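Local coordinates for protein ChiX (Serratia marcescens, PDB 5OPZ) that probably cleaves the L-Ala–D-Glu bond of peptidoglycan stem peptides as a zinc-dependent endopeptidase, and is required for chitinase secretion, at residues G24-L29 and F128-R133; D79-A82 and V87-W90; A101-A106 and V113-E118. All coordinates share one frame; numbering follows the deposited sequence. Where two conformers were deposited one is given.

Interaction 1. Residues G24-L29 and F128-R133; sequences GVHPDL and FQLTFR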
ATOM      1  N   GLY A  24      13.122   1.412  -2.491  1.00 14.25           N
ATOM      2  CA  GLY A  24      12.892   2.380  -3.544  1.00 12.61           C
ATOM      3  C   GLY A  24      11.645   3.242  -3.440  1.00 10.53           C
ATOM      4  O   GLY A  24      11.486   4.182  -4.197  1.00 13.97           O
ATOM      5  N   VAL A  25      10.759   2.957  -2.503  1.00  8.09           N
ATOM      6  CA  VAL A  25       9.588   3.782  -2.248  1.00  8.04           C
ATOM      7  C   VAL A  25      10.079   5.040  -1.506  1.00  8.22           C
ATOM      8  O   VAL A  25      11.027   5.010  -0.694  1.00  8.97           O
ATOM      9  CB  VAL A  25       8.526   2.935  -1.497  1.00  7.65           C
ATOM     10  CG1 VAL A  25       7.362   3.749  -1.040  1.00  6.27           C
ATOM     11  CG2 VAL A  25       8.067   1.844  -2.436  1.00  8.20           C
ATOM     12  N   HIS A  26       9.367   6.136  -1.706  1.00  7.70           N
ATOM     13  CA  HIS A  26       9.675   7.406  -1.028  1.00  7.60           C
ATOM     14  C   HIS A  26       9.815   7.184   0.470  1.00  7.44           C
ATOM     15  O   HIS A  26       8.907   6.586   1.057  1.00  7.14           O
ATOM     16  CB  HIS A  26       8.572   8.423  -1.286  1.00  7.83           C
ATOM     17  CG  HIS A  26       8.937   9.819  -0.900  1.00  8.08           C
ATOM     18  ND1 HIS A  26       9.017  10.225   0.415  1.00  9.45           N
ATOM     19  CD2 HIS A  26       9.319  10.880  -1.642  1.00  8.22           C
ATOM     20  CE1 HIS A  26       9.429  11.479   0.463  1.00 10.10           C
ATOM     21  NE2 HIS A  26       9.594  11.904  -0.777  1.00 10.79           N
ATOM     22  N   PRO A  27      10.916   7.644   1.099  0.70  8.30           N
ATOM     23  CA  PRO A  27      11.091   7.400   2.528  0.70  8.85           C
ATOM     24  C   PRO A  27       9.921   7.795   3.419  0.70  7.31           C
ATOM     25  O   PRO A  27       9.741   7.182   4.461  0.70  7.87           O
ATOM     26  CB  PRO A  27      12.379   8.167   2.856  0.70 10.52           C
ATOM     27  CG  PRO A  27      13.124   8.251   1.561  0.70 10.45           C
ATOM     28  CD  PRO A  27      12.077   8.332   0.496  0.70  9.26           C
ATOM     29  N   ASP A  28       9.184   8.846   3.094  1.00  7.69           N
ATOM     30  CA  ASP A  28       8.079   9.276   3.916  1.00  7.12           C
ATOM     31  C   ASP A  28       6.914   8.282   3.859  1.00  6.84           C
ATOM     32  O   ASP A  28       6.283   8.002   4.896  1.00  8.08           O
ATOM     33  CB  ASP A  28       7.616  10.683   3.595  1.00  7.45           C
ATOM     34  CG  ASP A  28       8.650  11.737   3.987  1.00  8.64           C
ATOM     35  OD1 ASP A  28       9.643  11.416   4.706  1.00 12.86           O
ATOM     36  OD2 ASP A  28       8.421  12.883   3.566  1.00  9.34           O
ATOM     37  N   LEU A  29       6.655   7.715   2.670  1.00  6.04           N
ATOM     38  CA  LEU A  29       5.626   6.673   2.595  1.00  5.18           C
ATOM     39  C   LEU A  29       6.103   5.401   3.295  1.00  5.52           C
ATOM     40  O   LEU A  29       5.339   4.721   3.948  1.00  6.43           O
ATOM     41  CB  LEU A  29       5.245   6.449   1.132  1.00  5.48           C
ATOM     42  CG  LEU A  29       4.109   5.434   0.933  1.00  5.89           C
ATOM     43  CD1 LEU A  29       2.851   5.778   1.660  1.00  6.46           C
ATOM     44  CD2 LEU A  29       3.778   5.339  -0.562  1.00  6.81           C
ATOM     45  N   PHE A 128      -2.375   2.798  -1.816  1.00  4.07           N
ATOM     46  CA  PHE A 128      -2.130   3.982  -0.980  1.00  4.50           C
ATOM     47  C   PHE A 128      -1.078   4.873  -1.684  1.00  5.04           C
ATOM     48  O   PHE A 128      -0.122   4.321  -2.267  1.00  6.24           O
ATOM     49  CB  PHE A 128      -1.619   3.629   0.400  1.00  4.13           C
ATOM     50  CG  PHE A 128      -2.584   2.863   1.228  1.00  4.60           C
ATOM     51  CD1 PHE A 128      -2.730   1.497   1.103  1.00  4.81           C
ATOM     52  CD2 PHE A 128      -3.470   3.533   2.016  1.00  4.48           C
ATOM     53  CE1 PHE A 128      -3.614   0.792   1.901  1.00  5.15           C
ATOM     54  CE2 PHE A 128      -4.333   2.859   2.849  1.00  5.45           C
ATOM     55  CZ  PHE A 128      -4.436   1.487   2.761  1.00  4.97           C
ATOM     56  N   GLN A 129      -1.202   6.196  -1.573  1.00  5.45           N
ATOM     57  CA  GLN A 129      -0.199   7.073  -2.206  1.00  5.63           C
ATOM     58  C   GLN A 129      -0.026   8.350  -1.427  1.00  5.45           C
ATOM     59  O   GLN A 129      -0.943   8.848  -0.791  1.00  6.36           O
ATOM     60  CB  GLN A 129      -0.524   7.384  -3.678  1.00  6.82           C
ATOM     61  CG  GLN A 129      -1.812   8.165  -3.859  1.00  7.97           C
ATOM     62  CD  GLN A 129      -2.127   8.400  -5.281  1.00  8.83           C
ATOM     63  OE1 GLN A 129      -2.103   7.492  -6.104  1.00 10.22           O
ATOM     64  NE2 GLN A 129      -2.370   9.663  -5.624  1.00 11.56           N
ATOM     65  N   LEU A 130       1.168   8.917  -1.601  1.00  5.29           N
ATOM     66  CA  LEU A 130       1.384  10.306  -1.226  1.00  5.29           C
ATOM     67  C   LEU A 130       0.692  11.223  -2.244  1.00  5.55           C
ATOM     68  O   LEU A 130       0.557  10.870  -3.418  1.00  7.10           O
ATOM     69  CB  LEU A 130       2.872  10.639  -1.222  1.00  5.40           C
ATOM     70  CG  LEU A 130       3.716   9.825  -0.213  1.00  6.07           C
ATOM     71  CD1 LEU A 130       5.193  10.097  -0.389  1.00  6.93           C
ATOM     72  CD2 LEU A 130       3.289  10.108   1.227  1.00  7.04           C
ATOM     73  N   THR A 131       0.212  12.380  -1.803  1.00  6.41           N
ATOM     74  CA  THR A 131      -0.541  13.252  -2.710  1.00  7.17           C
ATOM     75  C   THR A 131       0.383  13.989  -3.663  1.00  7.24           C
ATOM     76  O   THR A 131       1.526  14.308  -3.314  1.00  7.78           O
ATOM     77  CB  THR A 131      -1.444  14.298  -2.027  1.00  9.59           C
ATOM     78  OG1 THR A 131      -0.681  15.298  -1.398  1.00 11.37           O
ATOM     79  CG2 THR A 131      -2.319  13.720  -1.027  1.00  9.42           C
ATOM     80  N   PHE A 132      -0.156  14.284  -4.844  1.00  8.13           N
ATOM     81  CA  PHE A 132       0.533  15.176  -5.781  1.00  9.33           C
ATOM     82  C   PHE A 132       0.745  16.574  -5.218  1.00 10.35           C
ATOM     83  O   PHE A 132       1.795  17.180  -5.488  1.00 11.76           O
ATOM     84  CB  PHE A 132      -0.212  15.249  -7.105  1.00 10.24           C
ATOM     85  CG  PHE A 132       0.048  14.079  -8.018  1.00 10.44           C
ATOM     86  CD1 PHE A 132       1.273  13.903  -8.653  1.00 11.26           C
ATOM     87  CD2 PHE A 132      -0.946  13.151  -8.275  1.00 12.57           C
ATOM     88  CE1 PHE A 132       1.503  12.839  -9.538  1.00 12.57           C
ATOM     89  CE2 PHE A 132      -0.736  12.088  -9.164  1.00 13.96           C
ATOM     90  CZ  PHE A 132       0.512  11.916  -9.757  1.00 14.01           C
ATOM     91  N   ARG A 133      -0.227  17.086  -4.455  0.70 10.21           N
ATOM     92  CA  ARG A 133      -0.089  18.430  -3.869  0.70 11.42           C
ATOM     93  C   ARG A 133       1.083  18.514  -2.881  0.70 10.17           C
ATOM     94  O   ARG A 133       1.902  19.445  -2.932  0.70 10.63           O
ATOM     95  CB  ARG A 133      -1.372  18.915  -3.197  0.70 13.37           C
ATOM     96  CG  ARG A 133      -2.542  19.103  -4.172  0.70 13.83           C
ATOM     97  CD  ARG A 133      -3.876  19.151  -3.429  0.70 17.70           C
ATOM     98  NE  ARG A 133      -5.065  19.360  -4.280  0.70 20.48           N
ATOM     99  CZ  ARG A 133      -5.386  20.468  -4.953  0.70 20.43           C
ATOM    100  NH1 ARG A 133      -6.510  20.474  -5.663  0.70 24.64           N
ATOM    101  NH2 ARG A 133      -4.624  21.554  -4.966  0.70 18.03           N
TER
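L29, in the first turn of helix 27-39, and L130 of 128-133 bring their backbones closest, with L29 CA 6.8 Å from L130 CA. The contact is made mainly by side chains, with no hydrogen bond between the two segments. L130 does most of the work: CG leaves anti to the carbonyl carbon (chi1 -62°), which carries the branched end across to the helix start. There L130 CG packs against L29 CB at 3.9 Å, while L130 CD1 reaches further and lies over one face of the H26 ring, a CH-pi contact with CD1 4.1 Å from the ring centroid. P27 CD covers the opposite face of the imidazole, 3.5 Å above its plane and toward the rim, so the ring is held between a leucine methyl and a proline methylene.

The edge of that ring is used as well. H26 is the N-cap of the helix, and its ND1 accepts from D28 N at 3.0 Å, the donor lying close to the ring plane and the N-H...N angle being 156°. Accepting at ND1 is consistent with a neutral ring carrying its proton on NE2. The cap satisfies an amide at the helix start and fixes the ring's rotation, setting its face toward L130.

Around this apolar seam, D28 bonds R31 and Y135 with its two carboxylate oxygens, and the Y135 ring meets H26 edge-to-face. V78 of strand 77-82 also touches L29, while F128 turns its ring toward helix 92-109 and stacks on W115 of strand 113-115.

Interaction 2. Residues D79-A82 and V87-W90; sequences DVVA and VVSW. With ZN (zinc ion), chain C.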
ATOM      1  N   ASP A  79       0.816  -0.807  -3.250  1.00  4.75           N
ATOM      2  CA  ASP A  79      -0.346  -1.692  -3.132  1.00  5.59           C
ATOM      3  C   ASP A  79      -0.054  -2.721  -2.054  1.00  5.48           C
ATOM      4  O   ASP A  79       0.990  -3.336  -2.085  1.00  7.73           O
ATOM      5  CB  ASP A  79      -0.607  -2.362  -4.464  1.00  6.50           C
ATOM      6  CG  ASP A  79      -1.118  -1.434  -5.531  1.00  6.72           C
ATOM      7  OD1 ASP A  79      -1.415  -0.275  -5.283  1.00  7.00           O
ATOM      8  OD2 ASP A  79      -1.234  -1.869  -6.675  1.00 10.41           O
ATOM      9  N   VAL A  80      -0.965  -2.821  -1.111  1.00  5.77           N
ATOM     10  CA  VAL A  80      -0.844  -3.784  -0.047  1.00  6.38           C
ATOM     11  C   VAL A  80      -1.693  -5.012  -0.366  1.00  6.64           C
ATOM     12  O   VAL A  80      -2.619  -4.970  -1.153  1.00  6.92           O
ATOM     13  CB  VAL A  80      -1.253  -3.236   1.339  1.00  6.41           C
ATOM     14  CG1 VAL A  80      -0.448  -1.986   1.677  1.00  7.17           C
ATOM     15  CG2 VAL A  80      -2.729  -2.921   1.411  1.00  6.25           C
ATOM     16  N   VAL A  81      -1.314  -6.114   0.246  1.00  6.55           N
ATOM     17  CA  VAL A  81      -2.067  -7.350   0.165  1.00  6.60           C
ATOM     18  C   VAL A  81      -2.351  -7.826   1.598  1.00  5.87           C
ATOM     19  O   VAL A  81      -1.406  -7.990   2.414  1.00  7.52           O
ATOM     20  CB  VAL A  81      -1.376  -8.433  -0.684  1.00  7.96           C
ATOM     21  CG1 VAL A  81      -0.021  -8.784  -0.188  1.00  8.92           C
ATOM     22  CG2 VAL A  81      -2.250  -9.673  -0.792  1.00  8.70           C
ATOM     23  N   ALA A  82      -3.646  -8.058   1.895  1.00  6.23           N
ATOM     24  CA  ALA A  82      -4.021  -8.566   3.237  1.00  6.59           C
ATOM     25  C   ALA A  82      -3.627 -10.040   3.354  1.00  6.52           C
ATOM     26  O   ALA A  82      -3.857 -10.811   2.418  1.00  6.99           O
ATOM     27  CB  ALA A  82      -5.497  -8.439   3.436  1.00  7.46           C
ATOM     28  N   VAL A  87      -2.526 -16.029   4.819  1.00 11.06           N
ATOM     29  CA  VAL A  87      -3.168 -16.404   3.560  1.00 10.48           C
ATOM     30  C   VAL A  87      -3.661 -15.114   2.929  1.00  9.79           C
ATOM     31  O   VAL A  87      -4.422 -14.359   3.528  1.00 10.32           O
ATOM     32  CB  VAL A  87      -4.356 -17.397   3.791  1.00 11.15           C
ATOM     33  CG1 VAL A  87      -4.952 -17.873   2.465  1.00 12.00           C
ATOM     34  CG2 VAL A  87      -3.900 -18.607   4.587  1.00 13.50           C
ATOM     35  N   VAL A  88      -3.292 -14.925   1.664  1.00  9.00           N
ATOM     36  CA  VAL A  88      -3.786 -13.811   0.876  1.00  8.98           C
ATOM     37  C   VAL A  88      -5.314 -13.774   0.837  1.00  9.66           C
ATOM     38  O   VAL A  88      -5.975 -14.817   0.604  1.00 11.23           O
ATOM     39  CB  VAL A  88      -3.258 -13.863  -0.588  1.00  9.78           C
ATOM     40  CG1 VAL A  88      -3.918 -12.817  -1.485  1.00  9.91           C
ATOM     41  CG2 VAL A  88      -1.744 -13.675  -0.613  1.00 10.69           C
ATOM     42  N   SER A  89      -5.859 -12.602   1.098  1.00  7.92           N
ATOM     43  CA  SER A  89      -7.280 -12.340   0.918  1.00  8.59           C
ATOM     44  C   SER A  89      -7.458 -11.070   0.174  1.00  7.62           C
ATOM     45  O   SER A  89      -6.759 -10.076   0.373  1.00  8.75           O
ATOM     46  CB  SER A  89      -8.041 -12.221   2.248  1.00 10.07           C
ATOM     47  OG  SER A  89      -9.437 -11.971   1.962  1.00 12.49           O
ATOM     48  N   TRP A  90      -8.360 -11.196  -0.826  1.00  7.64           N
ATOM     49  CA  TRP A  90      -8.859  -9.884  -1.437  1.00  8.87           C
ATOM     50  C   TRP A  90     -10.183  -9.231  -0.887  1.00  9.85           C
ATOM     51  O   TRP A  90     -10.704  -8.223  -1.442  1.00 12.41           O
ATOM     52  CB  TRP A  90      -8.946 -10.068  -2.954  1.00  9.52           C
ATOM     53  CG  TRP A  90      -7.650 -10.506  -3.468  1.00 10.41           C
ATOM     54  CD1 TRP A  90      -7.312 -11.762  -3.892  1.00 11.38           C
ATOM     55  CD2 TRP A  90      -6.464  -9.719  -3.594  1.00  9.12           C
ATOM     56  NE1 TRP A  90      -5.994 -11.813  -4.236  1.00 11.00           N
ATOM     57  CE2 TRP A  90      -5.447 -10.567  -4.079  1.00 10.42           C
ATOM     58  CE3 TRP A  90      -6.154  -8.385  -3.306  1.00  9.58           C
ATOM     59  CZ2 TRP A  90      -4.146 -10.113  -4.312  1.00 10.34           C
ATOM     60  CZ3 TRP A  90      -4.862  -7.940  -3.552  1.00  8.61           C
ATOM     61  CH2 TRP A  90      -3.872  -8.802  -4.047  1.00 10.79           C
TER
HETATM   62 ZN    ZN C 201      -1.531   1.042  -6.773  1.00  7.54          ZN
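A82 O is gripped twice by the returning loop: S89 N donates a hydrogen bond to it at 3.0 Å, nearly straight at 163°, and V88 CA adds a CA-H...O contact at 3.4 Å. The amide comes in tilted 33° from the carbonyl plane. From helix 92-109, Y95 OH bonds both S89 O and A82 N, tying the loop and the strand end to the same helix.

Strand 77-82 lies inside the four-stranded antiparallel sheet, and at the far end of 79-82 it delivers a metal ligand. The spacing of H72 and D79 is the His-x6-Asp arrangement of clan MD zinc peptidases, with H127 on the neighbouring strand completing the protein ligands. D79 OD1 binds the zinc at 2.0 Å, whereas D79 OD2 stays 2.9 Å from the zinc, which makes the carboxylate essentially monodentate; R51 forms a long, weak ion pair with OD2.

V81 carries the side-chain half of the contact. At chi1 58° its CG2 stands anti to the backbone N and becomes the branch that touches, meeting V88 CG1 at 3.6 Å and W90 CH2 at 3.7 Å. Against the indole six-membered ring it makes an off-centre CH-pi contact. V88 CG1 in turn rests over one face of the indole, 3.4 Å above the plane toward the rim.

Interaction 3. Residues A101-A106 and V113-E118; sequences AVRRAA and VEWGGE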
ATOM      1  N   ALA A 101      -5.259   1.626  10.066  1.00  5.91           N
ATOM      2  CA  ALA A 101      -3.899   1.650  10.536  1.00  5.68           C
ATOM      3  C   ALA A 101      -3.044   2.661   9.752  1.00  4.83           C
ATOM      4  O   ALA A 101      -2.246   3.378  10.354  1.00  6.41           O
ATOM      5  CB  ALA A 101      -3.304   0.282  10.449  1.00  5.86           C
ATOM      6  N   VAL A 102      -3.173   2.671   8.424  1.00  5.08           N
ATOM      7  CA  VAL A 102      -2.460   3.612   7.613  1.00  5.26           C
ATOM      8  C   VAL A 102      -2.846   5.031   7.948  1.00  5.57           C
ATOM      9  O   VAL A 102      -1.952   5.893   8.046  1.00  7.57           O
ATOM     10  CB  VAL A 102      -2.600   3.322   6.108  1.00  5.60           C
ATOM     11  CG1 VAL A 102      -1.940   4.433   5.288  1.00  6.47           C
ATOM     12  CG2 VAL A 102      -2.005   1.984   5.773  1.00  5.44           C
ATOM     13  N   ARG A 103      -4.131   5.289   8.116  1.00  6.14           N
ATOM     14  CA  ARG A 103      -4.599   6.644   8.448  1.00  7.18           C
ATOM     15  C   ARG A 103      -4.085   7.111   9.790  1.00  6.64           C
ATOM     16  O   ARG A 103      -3.700   8.271   9.938  1.00  7.33           O
ATOM     17  CB  ARG A 103      -6.141   6.637   8.478  1.00  9.42           C
ATOM     18  CG  ARG A 103      -6.934   7.909   8.454  1.00 12.56           C
ATOM     19  CD  ARG A 103      -8.451   7.703   8.203  1.00 13.81           C
ATOM     20  NE  ARG A 103      -8.812   6.996   6.979  1.00 15.52           N
ATOM     21  CZ  ARG A 103      -9.405   5.789   6.876  1.00 15.23           C
ATOM     22  NH1 ARG A 103      -9.755   5.027   7.924  1.00 18.39           N
ATOM     23  NH2 ARG A 103      -9.682   5.338   5.656  1.00 18.89           N
ATOM     24  N   ARG A 104      -3.990   6.219  10.754  1.00  6.44           N
ATOM     25  CA  ARG A 104      -3.454   6.590  12.072  1.00  6.15           C
ATOM     26  C   ARG A 104      -1.960   6.875  11.935  1.00  5.96           C
ATOM     27  O   ARG A 104      -1.470   7.913  12.411  1.00  6.68           O
ATOM     28  CB  ARG A 104      -3.668   5.478  13.080  1.00  7.20           C
ATOM     29  CG  ARG A 104      -2.980   5.697  14.410  1.00  8.77           C
ATOM     30  CD  ARG A 104      -3.134   4.523  15.349  1.00 10.94           C
ATOM     31  NE  ARG A 104      -2.210   4.671  16.453  1.00 15.03           N
ATOM     32  CZ  ARG A 104      -2.025   3.772  17.413  1.00 19.56           C
ATOM     33  NH1 ARG A 104      -2.719   2.645  17.424  1.00 21.59           N
ATOM     34  NH2 ARG A 104      -1.150   4.008  18.369  1.00 24.94           N
ATOM     35  N   ALA A 105      -1.187   5.983  11.305  1.00  6.37           N
ATOM     36  CA  ALA A 105       0.219   6.251  11.069  1.00  6.63           C
ATOM     37  C   ALA A 105       0.459   7.552  10.332  1.00  6.53           C
ATOM     38  O   ALA A 105       1.402   8.309  10.669  1.00  7.65           O
ATOM     39  CB  ALA A 105       0.878   5.085  10.338  1.00  7.62           C
ATOM     40  N   ALA A 106      -0.298   7.748   9.263  1.00  6.06           N
ATOM     41  CA  ALA A 106      -0.144   8.935   8.478  1.00  5.37           C
ATOM     42  C   ALA A 106      -0.317  10.175   9.318  1.00  5.94           C
ATOM     43  O   ALA A 106       0.475  11.132   9.235  1.00  6.84           O
ATOM     44  CB  ALA A 106      -1.103   8.897   7.303  1.00  6.58           C
ATOM     45  N   VAL A 113      -2.051  10.461   3.418  1.00  7.86           N
ATOM     46  CA  VAL A 113      -1.903   9.344   2.485  1.00  8.26           C
ATOM     47  C   VAL A 113      -3.270   9.058   1.917  1.00  8.72           C
ATOM     48  O   VAL A 113      -4.173   8.749   2.657  1.00 12.58           O
ATOM     49  CB  VAL A 113      -1.292   8.092   3.165  1.00  9.63           C
ATOM     50  CG1 VAL A 113      -1.242   6.884   2.224  1.00 10.22           C
ATOM     51  CG2 VAL A 113       0.089   8.459   3.702  1.00  9.89           C
ATOM     52  N   GLU A 114      -3.403   9.084   0.601  1.00  7.13           N
ATOM     53  CA  GLU A 114      -4.661   8.797  -0.073  1.00  7.85           C
ATOM     54  C   GLU A 114      -4.791   7.300  -0.234  1.00  6.22           C
ATOM     55  O   GLU A 114      -3.821   6.605  -0.513  1.00  7.84           O
ATOM     56  CB  GLU A 114      -4.715   9.449  -1.451  1.00 10.48           C
ATOM     57  CG  GLU A 114      -4.830  10.960  -1.463  1.00 13.25           C
ATOM     58  CD  GLU A 114      -4.745  11.565  -2.863  1.00 16.02           C
ATOM     59  OE1 GLU A 114      -3.685  11.476  -3.531  1.00 16.71           O
ATOM     60  OE2 GLU A 114      -5.757  12.128  -3.303  1.00 25.05           O
ATOM     61  N   TRP A 115      -6.004   6.828  -0.006  1.00  6.79           N
ATOM     62  CA  TRP A 115      -6.369   5.424  -0.102  1.00  6.23           C
ATOM     63  C   TRP A 115      -7.310   5.194  -1.305  1.00  5.18           C
ATOM     64  O   TRP A 115      -8.285   5.919  -1.450  1.00  6.66           O
ATOM     65  CB  TRP A 115      -7.061   4.981   1.186  1.00  6.79           C
ATOM     66  CG  TRP A 115      -7.505   3.582   1.217  1.00  6.24           C
ATOM     67  CD1 TRP A 115      -6.840   2.505   0.698  1.00  6.67           C
ATOM     68  CD2 TRP A 115      -8.736   3.070   1.756  1.00  6.43           C
ATOM     69  NE1 TRP A 115      -7.542   1.357   0.941  1.00  6.12           N
ATOM     70  CE2 TRP A 115      -8.703   1.666   1.591  1.00  6.87           C
ATOM     71  CE3 TRP A 115      -9.814   3.646   2.441  1.00  7.08           C
ATOM     72  CZ2 TRP A 115      -9.774   0.851   2.015  1.00  6.75           C
ATOM     73  CZ3 TRP A 115     -10.856   2.828   2.876  1.00  6.85           C
ATOM     74  CH2 TRP A 115     -10.821   1.462   2.652  1.00  7.17           C
ATOM     75  N   GLY A 116      -7.060   4.152  -2.076  1.00  5.78           N
ATOM     76  CA  GLY A 116      -7.947   3.804  -3.196  1.00  5.99           C
ATOM     77  C   GLY A 116      -9.321   3.402  -2.757  1.00  6.26           C
ATOM     78  O   GLY A 116     -10.233   3.384  -3.559  1.00  7.63           O
ATOM     79  N   GLY A 117      -9.483   3.067  -1.479  1.00  6.61           N
ATOM     80  CA  GLY A 117     -10.806   2.799  -0.957  1.00  6.87           C
ATOM     81  C   GLY A 117     -11.705   4.010  -0.835  1.00  7.50           C
ATOM     82  O   GLY A 117     -12.900   3.859  -0.649  1.00 11.03           O
ATOM     83  N   GLU A 118     -11.125   5.190  -1.053  1.00  8.72           N
ATOM     84  CA  GLU A 118     -11.829   6.463  -1.096  1.00  9.66           C
ATOM     85  C   GLU A 118     -11.729   7.181  -2.447  1.00 10.52           C
ATOM     86  O   GLU A 118     -12.027   8.378  -2.556  1.00 14.06           O
ATOM     87  CB  GLU A 118     -11.283   7.363   0.036  1.00 10.93           C
ATOM     88  CG  GLU A 118     -11.661   6.857   1.418  1.00 12.42           C
ATOM     89  CD  GLU A 118     -10.804   7.401   2.571  1.00 12.70           C
ATOM     90  OE1 GLU A 118      -9.894   8.243   2.382  1.00 15.80           O
ATOM     91  OE2 GLU A 118     -11.120   7.060   3.721  1.00 16.07           O
TER
HETATM   92  O   HOH W   1      -8.364   8.664   4.923  1.00 29.31           O
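V102 is the first residue of 101-106 to meet strand 113-115, its CG1 lying 4.0 Å from V113 CG1, the two side chains crossing at about a right angle. Helix 92-109 packs here almost antiparallel, at 166° with axes 9.2 Å apart, on the outermost strand of the antiparallel sheet, to which a short loop connects it.

R103 comes next and reaches much further. Its chain starts out extended, then bends at chi3 (-57°), which swings the guanidinium across to E118 arriving from the opposite direction. R103 NH2 makes a salt bridge to E118 OE2 at 3.0 Å, with the guanidinium and carboxylate planes 24° apart. A water in the guanidinium plane supplies a second link: R103 NE donates to it at 2.7 Å, and the water donates to E118 OE1 at 3.0 Å. NH2 also comes within 3.6 Å of W115 CE3, which sits at the guanidinium edge, the two planes being steeply inclined. W115 is itself well fixed: G117 CA lies over the centre of one ring face, and W115 NE1 bonds G125 O.

One turn on, A106 CB packs against V113 CG2 at 3.8 Å, so the two methyls of V113 meet different residues of the helix. The chemistry thus divides: small aliphatic groups seat the helix on the edge strand, while on the solvent-facing side a direct salt bridge and a parallel water bridge, using both carboxylate oxygens of E118, tie the helix to the turn beyond W115.

From the N terminus, 24-29 opens interaction 1, whose partner arrives only at 128-133, 99 residues later. Everything between is enclosed, and interactions 2 and 3 both nest inside that long loop. Interaction 2 closes a short turn after strand 77-82, just before helix 92-109; interaction 3 follows in series, where strand 113-115 folds back along the later turns of that helix. No loops cross. The three meet through the sheet: strand 127-130 lies between 77-82 and 113-115, with F128 CE1 packing on V80 CG2 at 3.8 Å and Q129 O 2.8 Å from E114 N, probably a hydrogen bond. Together they tie helices 27-39 and 92-109 to the sheet that carries zinc ligands D79 and H127.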